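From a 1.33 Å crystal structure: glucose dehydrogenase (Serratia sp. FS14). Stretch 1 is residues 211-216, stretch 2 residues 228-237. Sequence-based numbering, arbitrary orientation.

Stretch 1, residues 211-216: GPRGGD
Stretch 2 (228-237) GWPLATYGIN

Two irregular segments of one chain, residues 211-216 and 228-237, meet along a short antiparallel register in which Arg 213 lies across from Ile 236 (CA to CA 5.1 Å), Gly 214 from Gly 235 (4.2 Å) and Gly 215 from Tyr 234 (4.2 Å). The contact buries 376 Å², counting both sides.

Backbone hydrogen bonds form a single antiparallel bridge. Arg 213 N donates to Ile 236 O at 2.9 Å (147° at the hydrogen), and Ile 236 N returns a straighter bond to Arg 213 O at 3.0 Å (171°). Both residues are extended, with phi/psi of -84/93 for Arg 213 and -126/175 for Ile 236. Beside the bridge, Gly 235 CA makes a CA-H...O contact with Gly 214 O at 3.3 Å. One water continues the link, donating to Gly 215 O at 2.7 Å and accepting from Tyr 234 N at 2.9 Å.

Glycines permit this close approach. Gly 214 (90/166) and Gly 215 (87/29) have positive phi, and a CB on either would jam against the preceding carbonyl oxygen; on Gly 215 it would also strike Tyr 234 C and Gly 235 N. Gly 235 (-110/179) has ordinary angles, but a CB there would hit Gly 214 O and Pro 212 CD.

Apolar packing centres on Pro 212 (-78/-113, C-gamma endo), a compact ring pointing toward the second stretch. Its CG lies 3.9 Å from Trp 229 CH2. The indole (chi1 176°, t; chi2 -104°) offers a broad apolar surface, while its NE1 is satisfied elsewhere in the structure. Against the backbone, Pro 212 CG also comes within 4.0 Å of Gly 235 CA and makes a close contact of 3.2 Å with the carbonyl Ile 236 O.

At the more open end, Arg 213 extends in t, t, t (chi4 -178°). Its CB is 3.9 Å from Ile 236 CG1 and 3.6 Å from Asn 237 O, and Ile 236 CD1 sits over one face of the guanidinium. The CB of Ile 236 points away, yet chi1 62° (p) and chi2 -179° (t) bring its end nearer, so its apolar branch can cover the long arginine.

Side-chain hydrogen bonds within each stretch brace the backbone. Gly 211 N donates to Asp 216 OD1 at 2.8 Å (Asp 216 chi1 -71°, m), closing the first loop. Gly 235 N donates to Thr 233 OG1 at 3.0 Å, with Thr 233 in t; this hydroxyl also approaches Pro 212 CD at 3.8 Å.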

# COMPACT_ATOMS: atom_id res chain seq x y z
N GLY A 211 -2.96 -13.21 0.03
CA GLY A 211 -3.91 -14.29 0.14
C GLY A 211 -4.03 -14.71 1.58
O GLY A 211 -3.38 -14.17 2.47
N PRO A 212 -4.90 -15.69 1.82
CA PRO A 212 -5.04 -16.24 3.18
C PRO A 212 -3.89 -17.20 3.48
O PRO A 212 -2.74 -16.75 3.57
CB PRO A 212 -6.41 -16.93 3.14
CG PRO A 212 -6.57 -17.35 1.70
CD PRO A 212 -5.84 -16.30 0.86
N ARG A 213 -4.15 -18.49 3.63
CA ARG A 213 -3.04 -19.45 3.73
C ARG A 213 -2.64 -19.79 2.30
O ARG A 213 -3.21 -20.68 1.66
CB ARG A 213 -3.44 -20.68 4.53
CG ARG A 213 -2.33 -21.71 4.66
CD ARG A 213 -2.69 -22.74 5.72
NE ARG A 213 -1.85 -23.93 5.63
CZ ARG A 213 -1.98 -24.99 6.42
NH1 ARG A 213 -1.17 -26.03 6.28
NH2 ARG A 213 -2.92 -25.00 7.35
N GLY A 214 -1.66 -19.04 1.78
CA GLY A 214 -1.30 -19.12 0.39
C GLY A 214 -2.08 -18.15 -0.48
O GLY A 214 -3.09 -17.56 -0.08
N GLY A 215 -1.58 -17.99 -1.70
CA GLY A 215 -2.31 -17.27 -2.73
C GLY A 215 -2.14 -15.77 -2.78
O GLY A 215 -3.05 -15.07 -3.25
N ASP A 216 -0.99 -15.23 -2.36
CA ASP A 216 -0.72 -13.82 -2.59
C ASP A 216 -0.75 -13.53 -4.09
O ASP A 216 -0.44 -14.41 -4.91
CB ASP A 216 0.67 -13.44 -2.05
CG ASP A 216 0.76 -13.43 -0.52
OD1 ASP A 216 -0.20 -13.79 0.19
OD2 ASP A 216 1.85 -13.05 -0.03
N GLY A 228 -12.15 -11.22 -7.66
CA GLY A 228 -12.68 -12.53 -7.24
C GLY A 228 -12.74 -12.88 -5.77
O GLY A 228 -13.44 -13.81 -5.45
N TRP A 229 -12.05 -12.15 -4.92
CA TRP A 229 -12.05 -12.58 -3.49
C TRP A 229 -13.46 -12.42 -2.92
O TRP A 229 -14.04 -11.38 -3.12
CB TRP A 229 -11.06 -11.76 -2.68
CG TRP A 229 -11.07 -12.07 -1.20
CD1 TRP A 229 -11.62 -11.31 -0.22
CD2 TRP A 229 -10.60 -13.27 -0.57
NE1 TRP A 229 -11.48 -11.92 1.00
CE2 TRP A 229 -10.83 -13.11 0.82
CE3 TRP A 229 -9.92 -14.40 -1.00
CZ2 TRP A 229 -10.46 -14.07 1.75
CZ3 TRP A 229 -9.54 -15.36 -0.09
CH2 TRP A 229 -9.81 -15.18 1.27
N PRO A 230 -14.02 -13.38 -2.16
CA PRO A 230 -13.49 -14.70 -1.78
C PRO A 230 -14.03 -15.86 -2.61
O PRO A 230 -13.84 -17.01 -2.21
CB PRO A 230 -13.99 -14.84 -0.34
CG PRO A 230 -15.35 -14.22 -0.40
CD PRO A 230 -15.24 -13.06 -1.39
N LEU A 231 -14.68 -15.57 -3.74
CA LEU A 231 -15.19 -16.63 -4.61
C LEU A 231 -14.07 -17.33 -5.36
O LEU A 231 -14.17 -18.54 -5.65
CB LEU A 231 -16.13 -16.03 -5.64
CG LEU A 231 -17.30 -15.20 -5.10
CD1 LEU A 231 -18.15 -14.63 -6.25
CD2 LEU A 231 -18.15 -16.04 -4.16
N ALA A 232 -13.01 -16.61 -5.70
CA ALA A 232 -11.85 -17.17 -6.36
C ALA A 232 -10.62 -16.87 -5.52
O ALA A 232 -10.47 -15.74 -5.02
CB ALA A 232 -11.68 -16.56 -7.75
N THR A 233 -9.77 -17.88 -5.32
CA THR A 233 -8.54 -17.68 -4.56
C THR A 233 -7.57 -18.81 -4.87
O THR A 233 -7.98 -19.92 -5.20
CB THR A 233 -8.81 -17.60 -3.05
OG1 THR A 233 -7.58 -17.35 -2.37
CG2 THR A 233 -9.41 -18.89 -2.53
N TYR A 234 -6.27 -18.49 -4.78
CA TYR A 234 -5.21 -19.49 -4.83
C TYR A 234 -4.79 -19.97 -3.44
O TYR A 234 -3.88 -20.80 -3.34
CB TYR A 234 -4.00 -18.96 -5.62
CG TYR A 234 -4.21 -19.04 -7.11
CD1 TYR A 234 -4.11 -20.25 -7.78
CD2 TYR A 234 -4.58 -17.91 -7.83
CE1 TYR A 234 -4.33 -20.34 -9.14
CE2 TYR A 234 -4.81 -17.99 -9.20
CZ TYR A 234 -4.70 -19.22 -9.84
OH TYR A 234 -4.93 -19.33 -11.19
N GLY A 235 -5.44 -19.50 -2.38
CA GLY A 235 -5.14 -19.92 -1.03
C GLY A 235 -6.25 -20.77 -0.43
O GLY A 235 -7.28 -21.03 -1.04
N ILE A 236 -5.99 -21.21 0.80
CA ILE A 236 -6.96 -21.93 1.62
C ILE A 236 -7.08 -21.20 2.95
O ILE A 236 -6.39 -20.22 3.20
CB ILE A 236 -6.58 -23.42 1.81
CG1 ILE A 236 -5.24 -23.56 2.53
CG2 ILE A 236 -6.56 -24.11 0.46
CD1 ILE A 236 -4.77 -25.01 2.75
N ASN A 237 -8.00 -21.66 3.80
CA ASN A 237 -8.11 -21.03 5.11
C ASN A 237 -6.97 -21.49 6.02
O ASN A 237 -6.30 -22.51 5.77
CB ASN A 237 -9.47 -21.32 5.75
CG ASN A 237 -9.99 -20.14 6.55
OD1 ASN A 237 -9.24 -19.21 6.84
ND2 ASN A 237 -11.27 -20.18 6.92
O HOH W 1 -5.26 -15.77 -4.71